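Putative ketosteroid isomerase (Parabacteroides distasonis ATCC 8503, PDB 3KE7) is of unproven function but probably holds a small ligand in the pocket of an NTF2-like fold, perhaps as an enzyme of the ketosteroid isomerase kind. Local coordinates at residues 25-30 with 91-96; 34-39 with 58-63; 42-47 with 51-56. One frame throughout, in Å; residues are numbered along the deposited sequence. Where two conformers were deposited one is given.

Contact 1: residues 25-30 with 91-96; sequences EALAST and LTFNLD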
ATOM      1  N   GLU B  25      13.867  -9.910  -7.938  1.00  6.24           N
ATOM      2  CA  GLU B  25      14.466 -11.206  -7.550  1.00  7.20           C
ATOM      3  C   GLU B  25      13.400 -12.134  -6.971  1.00  8.06           C
ATOM      4  O   GLU B  25      13.349 -13.296  -7.292  1.00  9.19           O
ATOM      5  CB  GLU B  25      15.591 -10.988  -6.556  1.00  8.47           C
ATOM      6  CG  GLU B  25      16.212 -12.295  -6.097  1.00  9.55           C
ATOM      7  CD  GLU B  25      17.352 -12.113  -5.148  1.00 11.96           C
ATOM      8  OE1 GLU B  25      17.272 -11.228  -4.264  1.00 15.14           O
ATOM      9  OE2 GLU B  25      18.336 -12.883  -5.280  1.00 13.42           O
ATOM     10  N   ALA B  26      12.551 -11.617  -6.084  1.00  7.29           N
ATOM     11  CA  ALA B  26      11.530 -12.431  -5.457  1.00  5.52           C
ATOM     12  C   ALA B  26      10.493 -12.869  -6.504  1.00  6.94           C
ATOM     13  O   ALA B  26       9.973 -13.976  -6.473  1.00  8.70           O
ATOM     14  CB  ALA B  26      10.853 -11.633  -4.328  1.00  6.39           C
ATOM     15  N   LEU B  27      10.119 -11.946  -7.387  1.00  7.51           N
ATOM     16  CA  LEU B  27       9.155 -12.279  -8.416  1.00  9.19           C
ATOM     17  C   LEU B  27       9.588 -13.401  -9.324  1.00 10.03           C
ATOM     18  O   LEU B  27       8.751 -14.221  -9.748  1.00  8.14           O
ATOM     19  CB  LEU B  27       8.838 -11.040  -9.285  1.00  8.28           C
ATOM     20  CG  LEU B  27       7.928 -10.023  -8.572  1.00  7.98           C
ATOM     21  CD1 LEU B  27       7.976  -8.718  -9.276  1.00  7.37           C
ATOM     22  CD2 LEU B  27       6.536 -10.594  -8.496  1.00 12.06           C
ATOM     23  N   ALA B  28      10.863 -13.367  -9.711  1.00  7.92           N
ATOM     24  CA  ALA B  28      11.438 -14.341 -10.635  1.00  8.94           C
ATOM     25  C   ALA B  28      12.095 -15.525  -9.929  1.00  9.02           C
ATOM     26  O   ALA B  28      12.617 -16.411 -10.611  1.00  9.70           O
ATOM     27  CB  ALA B  28      12.440 -13.636 -11.512  1.00 10.05           C
ATOM     28  N   SER B  29      12.035 -15.587  -8.596  1.00  9.48           N
ATOM     29  CA  SER B  29      12.720 -16.652  -7.843  1.00  9.02           C
ATOM     30  C   SER B  29      12.155 -18.020  -8.149  1.00 12.64           C
ATOM     31  O   SER B  29      10.949 -18.178  -8.310  1.00 11.09           O
ATOM     32  CB  SER B  29      12.597 -16.423  -6.341  1.00  9.50           C
ATOM     33  OG  SER B  29      13.271 -17.439  -5.598  1.00  9.59           O
ATOM     34  N   THR B  30      13.041 -19.000  -8.154  1.00 12.55           N
ATOM     35  CA  THR B  30      12.676 -20.388  -8.263  1.00 13.39           C
ATOM     36  C   THR B  30      12.079 -20.888  -6.928  1.00 12.99           C
ATOM     37  O   THR B  30      11.425 -21.954  -6.884  1.00 13.64           O
ATOM     38  CB  THR B  30      13.936 -21.259  -8.641  1.00 11.94           C
ATOM     39  OG1 THR B  30      14.901 -21.203  -7.567  1.00 18.84           O
ATOM     40  CG2 THR B  30      14.564 -20.770  -9.905  1.00 21.57           C
ATOM     41  N   LEU B  91       7.496   0.866  -2.275  1.00  5.86           N
ATOM     42  CA  LEU B  91       7.663   0.522  -3.695  1.00  5.42           C
ATOM     43  C   LEU B  91       6.309   0.363  -4.342  1.00  6.71           C
ATOM     44  O   LEU B  91       5.475  -0.436  -3.899  1.00  6.73           O
ATOM     45  CB  LEU B  91       8.473  -0.764  -3.829  1.00  5.40           C
ATOM     46  CG  LEU B  91       8.488  -1.388  -5.219  1.00  5.79           C
ATOM     47  CD1 LEU B  91       9.182  -0.472  -6.264  1.00  6.99           C
ATOM     48  CD2 LEU B  91       9.143  -2.785  -5.155  1.00  7.08           C
ATOM     49  N   THR B  92       6.070   1.130  -5.371  1.00  6.29           N
ATOM     50  CA  THR B  92       4.821   1.020  -6.134  1.00  5.91           C
ATOM     51  C   THR B  92       5.163   0.764  -7.598  1.00  5.91           C
ATOM     52  O   THR B  92       6.133   1.322  -8.151  1.00  6.75           O
ATOM     53  CB  THR B  92       3.924   2.268  -6.010  1.00  6.42           C
ATOM     54  OG1 THR B  92       4.691   3.421  -6.326  1.00  6.37           O
ATOM     55  CG2 THR B  92       3.398   2.408  -4.565  1.00  6.66           C
ATOM     56  N   PHE B  93       4.374  -0.078  -8.258  1.00  6.39           N
ATOM     57  CA  PHE B  93       4.605  -0.380  -9.643  1.00  5.64           C
ATOM     58  C   PHE B  93       3.366  -1.050 -10.247  1.00  6.23           C
ATOM     59  O   PHE B  93       2.461  -1.508  -9.514  1.00  5.62           O
ATOM     60  CB  PHE B  93       5.850  -1.282  -9.825  1.00  6.65           C
ATOM     61  CG  PHE B  93       5.805  -2.626  -9.103  1.00  6.35           C
ATOM     62  CD1 PHE B  93       6.211  -2.721  -7.787  1.00  5.33           C
ATOM     63  CD2 PHE B  93       5.434  -3.796  -9.772  1.00  6.21           C
ATOM     64  CE1 PHE B  93       6.183  -3.946  -7.117  1.00  6.33           C
ATOM     65  CE2 PHE B  93       5.428  -5.025  -9.124  1.00  7.22           C
ATOM     66  CZ  PHE B  93       5.786  -5.074  -7.769  1.00  7.92           C
ATOM     67  N   ASN B  94       3.388  -1.134 -11.573  1.00  5.92           N
ATOM     68  CA  ASN B  94       2.499  -1.979 -12.302  1.00  5.97           C
ATOM     69  C   ASN B  94       3.322  -3.136 -12.843  1.00  5.84           C
ATOM     70  O   ASN B  94       4.550  -2.986 -13.026  1.00  7.10           O
ATOM     71  CB  ASN B  94       1.775  -1.182 -13.393  1.00  5.00           C
ATOM     72  CG  ASN B  94       0.705  -0.311 -12.810  1.00  6.20           C
ATOM     73  OD1 ASN B  94       0.924   0.863 -12.528  1.00  7.41           O
ATOM     74  ND2 ASN B  94      -0.426  -0.941 -12.474  1.00  5.37           N
ATOM     75  N   LEU B  95       2.683  -4.259 -13.074  1.00  6.56           N
ATOM     76  CA  LEU B  95       3.392  -5.433 -13.545  1.00  7.57           C
ATOM     77  C   LEU B  95       2.590  -6.158 -14.581  1.00  6.31           C
ATOM     78  O   LEU B  95       1.469  -6.534 -14.322  1.00  8.56           O
ATOM     79  CB  LEU B  95       3.650  -6.395 -12.385  1.00  8.20           C
ATOM     80  CG  LEU B  95       4.612  -7.600 -12.660  1.00  8.86           C
ATOM     81  CD1 LEU B  95       6.015  -7.098 -12.690  1.00 11.83           C
ATOM     82  CD2 LEU B  95       4.468  -8.658 -11.562  1.00  9.41           C
ATOM     83  N   ASP B  96       3.155  -6.345 -15.775  1.00  7.11           N
ATOM     84  CA  ASP B  96       2.531  -7.232 -16.778  1.00  9.38           C
ATOM     85  C   ASP B  96       3.186  -8.663 -16.632  1.00  8.39           C
ATOM     86  O   ASP B  96       4.352  -8.784 -16.818  1.00 13.97           O
ATOM     87  CB  ASP B  96       2.741  -6.685 -18.189  1.00  9.35           C
ATOM     88  CG  ASP B  96       1.910  -5.443 -18.499  1.00  9.23           C
ATOM     89  OD1 ASP B  96       1.002  -5.062 -17.730  1.00 10.29           O
ATOM     90  OD2 ASP B  96       2.215  -4.828 -19.541  1.00 12.17           O
TER
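Leu27, near the end of helix 15-28, faces Leu95 of strand 88-99 with their CA atoms 10.3 Å apart, so only side chains bridge the backbones. No hydrogen bond crosses between them. The two leucines reach toward each other and meet tip to tip. Leu95 CD2 stands 4.2 Å from both Leu27 CD1 and Leu27 CD2, a single methyl set against the fork of its partner. Leu27 gets there with CG anti to its own carbonyl carbon (chi1 -75°), which carries the fork off the helix toward the sheet. Leu27 CD1 also reaches the Phe93 ring, 4.5 Å from Phe93 CE2, in an oblique approach. Phe93 and Leu95 lie two residues apart on the strand, on its helix-facing side, and Leu95 CB sits at the edge of the Phe93 ring, in its plane. This is helix-on-sheet packing of the NTF2-like fold, loose and wholly apolar, and it reaches the ligand pocket, which Leu95 helps to line: the Leu95 side chain comes to about 4 Å from a bound bicine. Phe35 of helix 34-38 also packs on Leu27, as do Phe75 and Met77 of strand 74-85. Beneath the helix, strand 88-99 runs between strands 74-85 and 102-114, where Trp106 touches Leu95.

Contact 2: residues 34-39 with 58-63; sequences AFVELS and EQLRTY
Glu58 O, one turn before the Arg61 that meets Val36 across the contact, is gripped twice: by Thr62 N at 3.0 Å, in the regular helix bond, and by Thr62 OG1, also 3.0 Å from Glu58 O. The two donors reach it from opposite faces of its plane. On the same turn, in the Glu58 conformer described here, Arg61 takes the carboxylate side-on, NE to OE1 of Glu58 at 3.2 Å and NH2 to OE2 of Glu58 at 3.1 Å. The latter bond is nearly straight (167° at the hydrogen) and lies in the guanidinium plane. A bend at chi3 (-40°) folds the Arg61 chain back toward the glutamate. Val36 comes over one face of the planar guanidinium, its CG1 3.7 Å from Arg61 NH1, the two side chains crossing at about a right angle. With CG1 anti to the backbone N (chi1 177°), the other methyl of Val36, CG2, is left to face Leu60, 4.4 Å from Leu60 CD2. Leu60 CD2 also meets Ser39, 3.6 Å from Ser39 OG. Ser39 OG donates to Phe35 O at 2.7 Å, so the buried hydroxyl is satisfied within its own segment. Replacing Arg61 by alanine would probably leave the Glu58 carboxylate, in this conformer, without its charged mate and Val36 CG1 without the guanidinium face beside it. No hydrogen bond or salt bridge crosses between 34-39 and 58-63, which meet by van der Waals packing: the hydroxyls of Ser39 and Thr62, and the Glu58 carboxylate in this conformer, are each paired within their own segment, while the guanidinium serves that salt bridge through its edge and the valine through its face.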
ATOM      1  N   ALA B  34       9.882 -17.421  -1.661  1.00  6.67           N
ATOM      2  CA  ALA B  34      10.744 -16.192  -1.684  1.00  5.81           C
ATOM      3  C   ALA B  34      10.126 -14.997  -0.976  1.00  6.74           C
ATOM      4  O   ALA B  34      10.785 -14.379  -0.134  1.00  6.69           O
ATOM      5  CB  ALA B  34      11.118 -15.793  -3.118  1.00  6.23           C
ATOM      6  N   PHE B  35       8.874 -14.674  -1.299  1.00  5.92           N
ATOM      7  CA  PHE B  35       8.239 -13.535  -0.648  1.00  4.30           C
ATOM      8  C   PHE B  35       7.976 -13.741   0.823  1.00  6.45           C
ATOM      9  O   PHE B  35       7.972 -12.750   1.573  1.00  7.61           O
ATOM     10  CB  PHE B  35       6.954 -13.112  -1.373  1.00  4.97           C
ATOM     11  CG  PHE B  35       7.182 -12.188  -2.537  1.00  7.45           C
ATOM     12  CD1 PHE B  35       7.697 -10.907  -2.348  1.00  7.55           C
ATOM     13  CD2 PHE B  35       6.876 -12.596  -3.827  1.00  8.61           C
ATOM     14  CE1 PHE B  35       7.906 -10.044  -3.424  1.00  7.48           C
ATOM     15  CE2 PHE B  35       7.084 -11.765  -4.903  1.00  6.51           C
ATOM     16  CZ  PHE B  35       7.551 -10.472  -4.716  1.00  7.43           C
ATOM     17  N   VAL B  36       7.806 -14.977   1.281  1.00  7.12           N
ATOM     18  CA  VAL B  36       7.628 -15.233   2.694  1.00  6.68           C
ATOM     19  C   VAL B  36       8.954 -14.992   3.424  1.00  7.69           C
ATOM     20  O   VAL B  36       9.003 -14.337   4.459  1.00  7.07           O
ATOM     21  CB  VAL B  36       7.122 -16.657   2.946  1.00  8.55           C
ATOM     22  CG1 VAL B  36       6.996 -16.946   4.470  1.00  8.58           C
ATOM     23  CG2 VAL B  36       5.774 -16.875   2.233  1.00 10.03           C
ATOM     24  N   GLU B  37      10.036 -15.458   2.816  1.00  7.19           N
ATOM     25  CA  GLU B  37      11.368 -15.213   3.369  1.00  7.97           C
ATOM     26  C   GLU B  37      11.732 -13.723   3.435  1.00  6.79           C
ATOM     27  O   GLU B  37      12.410 -13.287   4.394  1.00  8.87           O
ATOM     28  CB  GLU B  37      12.395 -15.970   2.548  1.00 10.11           C
ATOM     29  CG  GLU B  37      12.144 -17.497   2.546  1.00 14.42           C
ATOM     30  N   LEU B  38      11.225 -12.942   2.496  1.00  5.62           N
ATOM     31  CA  LEU B  38      11.513 -11.539   2.418  1.00  5.06           C
ATOM     32  C   LEU B  38      10.594 -10.709   3.318  1.00  6.90           C
ATOM     33  O   LEU B  38      10.815  -9.514   3.507  1.00  8.21           O
ATOM     34  CB  LEU B  38      11.345 -11.081   0.977  1.00  6.17           C
ATOM     35  CG  LEU B  38      11.724  -9.684   0.531  1.00  9.81           C
ATOM     36  CD1 LEU B  38      13.091  -9.294   1.011  1.00  9.46           C
ATOM     37  CD2 LEU B  38      11.641  -9.582  -0.975  1.00 11.05           C
ATOM     38  N   SER B  39       9.558 -11.328   3.885  1.00  5.18           N
ATOM     39  CA  SER B  39       8.577 -10.606   4.715  1.00  5.50           C
ATOM     40  C   SER B  39       8.873 -10.722   6.210  1.00  7.80           C
ATOM     41  O   SER B  39       9.433 -11.715   6.674  1.00  8.95           O
ATOM     42  CB  SER B  39       7.151 -11.146   4.423  1.00  8.13           C
ATOM     43  OG  SER B  39       6.735 -10.873   3.093  1.00  7.59           O
ATOM     44  N   GLU B  58       2.864 -15.960   9.868  1.00  8.32           N
ATOM     45  CA  GLU B  58       2.425 -17.335   9.869  0.55 10.26           C
ATOM     46  C   GLU B  58       1.237 -17.567   8.935  1.00  7.99           C
ATOM     47  O   GLU B  58       1.179 -18.579   8.245  1.00  9.14           O
ATOM     48  CB  GLU B  58       2.180 -17.845  11.295  0.55 11.80           C
ATOM     49  CG  GLU B  58       3.481 -17.899  12.082  0.55 11.02           C
ATOM     50  CD  GLU B  58       4.627 -18.537  11.254  0.55 22.93           C
ATOM     51  OE1 GLU B  58       4.458 -19.676  10.773  0.55 24.07           O
ATOM     52  OE2 GLU B  58       5.674 -17.885  11.044  0.55 22.68           O
ATOM     53  N   GLN B  59       0.312 -16.612   8.890  1.00  7.87           N
ATOM     54  CA  GLN B  59      -0.817 -16.670   7.945  0.50  9.18           C
ATOM     55  C   GLN B  59      -0.322 -16.564   6.519  1.00  7.65           C
ATOM     56  O   GLN B  59      -0.810 -17.273   5.627  1.00  8.23           O
ATOM     57  CB  GLN B  59      -1.829 -15.565   8.165  0.50 11.36           C
ATOM     58  CG  GLN B  59      -2.872 -15.848   9.208  0.50 11.49           C
ATOM     59  CD  GLN B  59      -3.908 -14.744   9.306  0.50  9.79           C
ATOM     60  OE1 GLN B  59      -4.017 -13.880   8.421  0.50 11.61           O
ATOM     61  NE2 GLN B  59      -4.677 -14.757  10.389  0.50 15.96           N
ATOM     62  N   LEU B  60       0.625 -15.657   6.290  1.00  6.93           N
ATOM     63  CA  LEU B  60       1.202 -15.490   4.958  1.00  5.97           C
ATOM     64  C   LEU B  60       1.851 -16.813   4.499  1.00  6.03           C
ATOM     65  O   LEU B  60       1.688 -17.239   3.366  1.00  5.78           O
ATOM     66  CB  LEU B  60       2.216 -14.351   4.929  1.00  6.11           C
ATOM     67  CG  LEU B  60       2.683 -14.013   3.509  1.00  7.56           C
ATOM     68  CD1 LEU B  60       1.569 -13.340   2.677  1.00  8.37           C
ATOM     69  CD2 LEU B  60       3.938 -13.141   3.581  1.00 10.20           C
ATOM     70  N   ARG B  61       2.642 -17.415   5.370  1.00  5.70           N
ATOM     71  CA  ARG B  61       3.319 -18.679   5.103  1.00  7.58           C
ATOM     72  C   ARG B  61       2.320 -19.760   4.736  1.00  6.71           C
ATOM     73  O   ARG B  61       2.493 -20.430   3.726  1.00  6.65           O
ATOM     74  CB  ARG B  61       4.176 -19.088   6.295  1.00  8.48           C
ATOM     75  CG  ARG B  61       4.922 -20.364   6.023  1.00  8.25           C
ATOM     76  CD  ARG B  61       5.572 -20.929   7.293  1.00 15.48           C
ATOM     77  NE  ARG B  61       6.147 -19.873   8.105  1.00 25.49           N
ATOM     78  CZ  ARG B  61       7.302 -19.270   7.870  1.00 27.42           C
ATOM     79  NH1 ARG B  61       8.061 -19.620   6.826  1.00 33.23           N
ATOM     80  NH2 ARG B  61       7.708 -18.299   8.699  1.00 27.75           N
ATOM     81  N   THR B  62       1.278 -19.924   5.517  1.00  7.07           N
ATOM     82  CA  THR B  62       0.232 -20.901   5.227  1.00  8.11           C
ATOM     83  C   THR B  62      -0.396 -20.692   3.859  1.00  7.51           C
ATOM     84  O   THR B  62      -0.609 -21.639   3.102  1.00  8.05           O
ATOM     85  CB  THR B  62      -0.839 -20.843   6.338  1.00 10.40           C
ATOM     86  OG1 THR B  62      -0.187 -21.162   7.571  1.00 14.49           O
ATOM     87  CG2 THR B  62      -1.990 -21.847   6.062  1.00 14.41           C
ATOM     88  N   TYR B  63      -0.675 -19.436   3.512  1.00  6.80           N
ATOM     89  CA  TYR B  63      -1.241 -19.109   2.213  1.00  6.40           C
ATOM     90  C   TYR B  63      -0.267 -19.480   1.063  1.00  5.25           C
ATOM     91  O   TYR B  63      -0.630 -20.150   0.084  1.00  5.52           O
ATOM     92  CB  TYR B  63      -1.559 -17.614   2.177  1.00  7.61           C
ATOM     93  CG  TYR B  63      -2.170 -17.135   0.903  1.00  5.51           C
ATOM     94  CD1 TYR B  63      -3.373 -17.639   0.469  1.00  9.44           C
ATOM     95  CD2 TYR B  63      -1.554 -16.149   0.139  1.00  7.13           C
ATOM     96  CE1 TYR B  63      -3.945 -17.189  -0.705  1.00  7.86           C
ATOM     97  CE2 TYR B  63      -2.137 -15.660  -0.996  1.00  7.67           C
ATOM     98  CZ  TYR B  63      -3.326 -16.213  -1.428  1.00  6.54           C
ATOM     99  OH  TYR B  63      -3.941 -15.796  -2.615  1.00 10.05           O
TER

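Contact 3: residues 42-47 with 51-56; sequences DVIYFD and ETKIEG
A short antiparallel beta hairpin, strands 43-46 and 54-55, forms this end of the curved sheet. Tyr45 and Ile54 are its hydrogen-bonded pair, with Tyr45 N to Ile54 O at 3.0 Å and Ile54 N to Tyr45 O at 2.9 Å. A third bond, Gly56 N to Val43 O at 2.8 Å, lies at the open end of the hairpin, where Gly56 is the N-cap of helix 57-65. Ile44 and Glu55 make the non-hydrogen-bonded pair, side by side, Ile44 CD1 lying 3.6 Å from Glu55 CG. On the other face Tyr45 CB packs 4.0 Å from Ile54 CB. Lys53 CB sits over one face of the Phe46 ring, 3.9 Å from its centroid, a CH-pi contact. A Lys53 chi1 of 71° places its CG between the backbone N and the carbonyl carbon, and the aliphatic chain runs past Ile44 CG2. Lys53 NZ forms a salt bridge with Glu55 OE2 at 2.8 Å in one of two Glu55 conformers; NZ also bonds to Arg79 O of the second subunit, and Glu55 pairs with that Arg79 side chain. Leu60 of helix 57-65 covers Val43 and Tyr45, while Gln59 and Tyr63 of that helix cover Ile54; strand 120-129 pairs with the far side of 43-46.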
ATOM      1  N   ASP B  42       5.219  -9.107  11.120  1.00  7.47           N
ATOM      2  CA  ASP B  42       4.012  -8.273  11.196  1.00  5.56           C
ATOM      3  C   ASP B  42       3.438  -7.951   9.835  1.00  6.50           C
ATOM      4  O   ASP B  42       2.609  -7.031   9.712  1.00  7.59           O
ATOM      5  CB  ASP B  42       4.315  -7.004  11.988  1.00  7.50           C
ATOM      6  CG  ASP B  42       5.390  -6.167  11.366  1.00 13.42           C
ATOM      7  OD1 ASP B  42       6.424  -6.708  10.841  1.00 11.41           O
ATOM      8  OD2 ASP B  42       5.246  -4.908  11.463  1.00 13.24           O
ATOM      9  N   VAL B  43       3.772  -8.734   8.827  1.00  5.33           N
ATOM     10  CA  VAL B  43       3.344  -8.430   7.481  1.00  5.67           C
ATOM     11  C   VAL B  43       1.807  -8.483   7.339  1.00  6.02           C
ATOM     12  O   VAL B  43       1.142  -9.324   7.921  1.00  6.10           O
ATOM     13  CB  VAL B  43       4.033  -9.395   6.490  1.00  6.84           C
ATOM     14  CG1 VAL B  43       3.561 -10.892   6.738  1.00  7.03           C
ATOM     15  CG2 VAL B  43       3.804  -8.972   5.051  1.00  7.18           C
ATOM     16  N   ILE B  44       1.291  -7.568   6.543  1.00  6.36           N
ATOM     17  CA  ILE B  44      -0.091  -7.518   6.141  1.00  5.23           C
ATOM     18  C   ILE B  44      -0.085  -7.713   4.630  1.00  5.73           C
ATOM     19  O   ILE B  44       0.676  -7.092   3.917  1.00  6.35           O
ATOM     20  CB  ILE B  44      -0.734  -6.149   6.493  1.00  5.73           C
ATOM     21  CG1 ILE B  44      -0.648  -5.835   7.981  1.00  7.45           C
ATOM     22  CG2 ILE B  44      -2.176  -6.064   5.976  1.00  6.82           C
ATOM     23  CD1 ILE B  44      -1.340  -6.760   8.837  1.00 10.20           C
ATOM     24  N   TYR B  45      -1.012  -8.509   4.121  1.00  5.18           N
ATOM     25  CA  TYR B  45      -1.052  -8.858   2.697  1.00  5.52           C
ATOM     26  C   TYR B  45      -2.478  -8.902   2.138  1.00  5.62           C
ATOM     27  O   TYR B  45      -3.415  -9.430   2.767  1.00  5.66           O
ATOM     28  CB  TYR B  45      -0.442 -10.277   2.546  1.00  5.93           C
ATOM     29  CG  TYR B  45      -0.477 -10.888   1.150  1.00  5.15           C
ATOM     30  CD1 TYR B  45      -1.615 -11.500   0.695  1.00  6.75           C
ATOM     31  CD2 TYR B  45       0.668 -10.906   0.304  1.00  7.03           C
ATOM     32  CE1 TYR B  45      -1.678 -12.055  -0.540  1.00  5.82           C
ATOM     33  CE2 TYR B  45       0.616 -11.478  -0.925  1.00  7.03           C
ATOM     34  CZ  TYR B  45      -0.591 -12.028  -1.365  1.00  6.19           C
ATOM     35  OH  TYR B  45      -0.650 -12.622  -2.624  1.00  6.51           O
ATOM     36  N   PHE B  46      -2.639  -8.310   0.949  1.00  6.16           N
ATOM     37  CA  PHE B  46      -3.842  -8.374   0.165  1.00  4.75           C
ATOM     38  C   PHE B  46      -3.544  -8.908  -1.234  1.00  5.13           C
ATOM     39  O   PHE B  46      -2.530  -8.576  -1.839  1.00  5.78           O
ATOM     40  CB  PHE B  46      -4.434  -6.980  -0.128  1.00  6.44           C
ATOM     41  CG  PHE B  46      -4.834  -6.141   1.048  1.00  5.66           C
ATOM     42  CD1 PHE B  46      -6.130  -6.180   1.571  1.00  4.79           C
ATOM     43  CD2 PHE B  46      -3.973  -5.193   1.566  1.00  9.18           C
ATOM     44  CE1 PHE B  46      -6.546  -5.283   2.574  1.00  7.24           C
ATOM     45  CE2 PHE B  46      -4.434  -4.324   2.601  1.00  7.44           C
ATOM     46  CZ  PHE B  46      -5.688  -4.369   3.060  1.00  7.70           C
ATOM     47  N   ASP B  47      -4.506  -9.654  -1.779  1.00  5.76           N
ATOM     48  CA  ASP B  47      -4.500  -9.973  -3.201  1.00  5.76           C
ATOM     49  C   ASP B  47      -5.951 -10.210  -3.609  1.00  6.64           C
ATOM     50  O   ASP B  47      -6.819 -10.230  -2.768  1.00  5.19           O
ATOM     51  CB  ASP B  47      -3.537 -11.111  -3.627  1.00  7.24           C
ATOM     52  CG  ASP B  47      -4.012 -12.505  -3.286  1.00  7.07           C
ATOM     53  OD1 ASP B  47      -5.229 -12.791  -3.186  1.00  7.84           O
ATOM     54  OD2 ASP B  47      -3.110 -13.417  -3.236  1.00  6.48           O
ATOM     55  N   GLU B  51     -10.876 -12.771   0.885  1.00  6.51           N
ATOM     56  CA  GLU B  51     -12.035 -12.113   1.378  1.00  6.96           C
ATOM     57  C   GLU B  51     -11.706 -11.054   2.443  1.00  7.60           C
ATOM     58  O   GLU B  51     -12.456 -10.104   2.625  1.00  8.66           O
ATOM     59  CB  GLU B  51     -12.969 -13.154   1.972  1.00  9.63           C
ATOM     60  CG  GLU B  51     -14.262 -12.642   2.430  1.00 13.35           C
ATOM     61  CD  GLU B  51     -15.114 -12.070   1.322  1.00 17.00           C
ATOM     62  OE1 GLU B  51     -15.163 -12.676   0.249  1.00 18.61           O
ATOM     63  OE2 GLU B  51     -15.772 -11.055   1.567  1.00 20.72           O
ATOM     64  N   THR B  52     -10.603 -11.272   3.157  1.00  6.06           N
ATOM     65  CA  THR B  52     -10.113 -10.300   4.149  1.00  6.66           C
ATOM     66  C   THR B  52      -8.587 -10.378   4.156  1.00  5.22           C
ATOM     67  O   THR B  52      -8.008 -11.416   3.753  1.00  6.99           O
ATOM     68  CB  THR B  52     -10.738 -10.614   5.540  1.00  7.09           C
ATOM     69  OG1 THR B  52     -10.497  -9.511   6.380  1.00  8.02           O
ATOM     70  CG2 THR B  52     -10.148 -11.907   6.152  1.00  8.09           C
ATOM     71  N   LYS B  53      -7.943  -9.311   4.570  1.00  6.97           N
ATOM     72  CA  LYS B  53      -6.496  -9.284   4.502  1.00  5.87           C
ATOM     73  C   LYS B  53      -5.825 -10.337   5.412  1.00  5.92           C
ATOM     74  O   LYS B  53      -6.365 -10.738   6.460  1.00  6.76           O
ATOM     75  CB  LYS B  53      -5.918  -7.880   4.810  1.00  4.47           C
ATOM     76  CG  LYS B  53      -6.028  -7.453   6.289  1.00  6.38           C
ATOM     77  CD  LYS B  53      -5.830  -6.000   6.400  1.00  6.09           C
ATOM     78  CE  LYS B  53      -5.700  -5.487   7.825  1.00  6.60           C
ATOM     79  NZ  LYS B  53      -6.819  -5.967   8.692  1.00  6.50           N
ATOM     80  N   ILE B  54      -4.678 -10.824   4.963  1.00  5.13           N
ATOM     81  CA  ILE B  54      -3.790 -11.667   5.718  1.00  3.70           C
ATOM     82  C   ILE B  54      -3.011 -10.827   6.682  1.00  6.37           C
ATOM     83  O   ILE B  54      -2.553  -9.758   6.348  1.00  6.26           O
ATOM     84  CB  ILE B  54      -2.862 -12.476   4.765  1.00  5.82           C
ATOM     85  CG1 ILE B  54      -3.632 -13.656   4.221  1.00  6.93           C
ATOM     86  CG2 ILE B  54      -1.583 -12.927   5.503  1.00  8.39           C
ATOM     87  CD1 ILE B  54      -2.890 -14.463   3.116  1.00  9.23           C
ATOM     88  N   GLU B  55      -2.891 -11.340   7.900  1.00  6.11           N
ATOM     89  CA  GLU B  55      -2.148 -10.659   8.989  0.60  6.98           C
ATOM     90  C   GLU B  55      -1.197 -11.603   9.646  1.00  5.19           C
ATOM     91  O   GLU B  55      -1.598 -12.611  10.302  1.00  7.97           O
ATOM     92  CB  GLU B  55      -3.091 -10.128  10.025  0.60  7.05           C
ATOM     93  CG  GLU B  55      -4.028  -9.150   9.455  0.60  8.66           C
ATOM     94  CD  GLU B  55      -5.049  -8.646  10.422  0.60  7.76           C
ATOM     95  OE1 GLU B  55      -4.725  -8.487  11.649  0.60 12.22           O
ATOM     96  OE2 GLU B  55      -6.185  -8.360   9.922  0.60  7.66           O
ATOM     97  N   GLY B  56       0.059 -11.241   9.586  1.00  6.28           N
ATOM     98  CA  GLY B  56       1.113 -11.992  10.206  1.00  6.08           C
ATOM     99  C   GLY B  56       1.802 -12.962   9.283  1.00  7.41           C
ATOM    100  O   GLY B  56       1.200 -13.528   8.387  1.00  7.83           O
TER

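Overall arrangement
All three contacts are largely buried, but contact 1 lies nearest the middle of the chain and contact 3 farthest out, with contact 2 between them. Phe35 links contacts 1 and 2, its ring packing on Ala26 and Leu27. Helix 57-65 joins contact 2 to contact 3, since strand 54-55 directly precedes it: Leu60 touches Tyr45, Tyr63 packs on Ile54, and Tyr63 OH probably bonds to Asp47. Contacts 1 and 3 do not touch, yet both reach the same sheet and both face the second subunit. Chemistry shifts accordingly, from purely apolar beside the pocket, through apolar with a salt bridge held within one helix, to backbone hydrogen bonds and charged ends at the subunit interface.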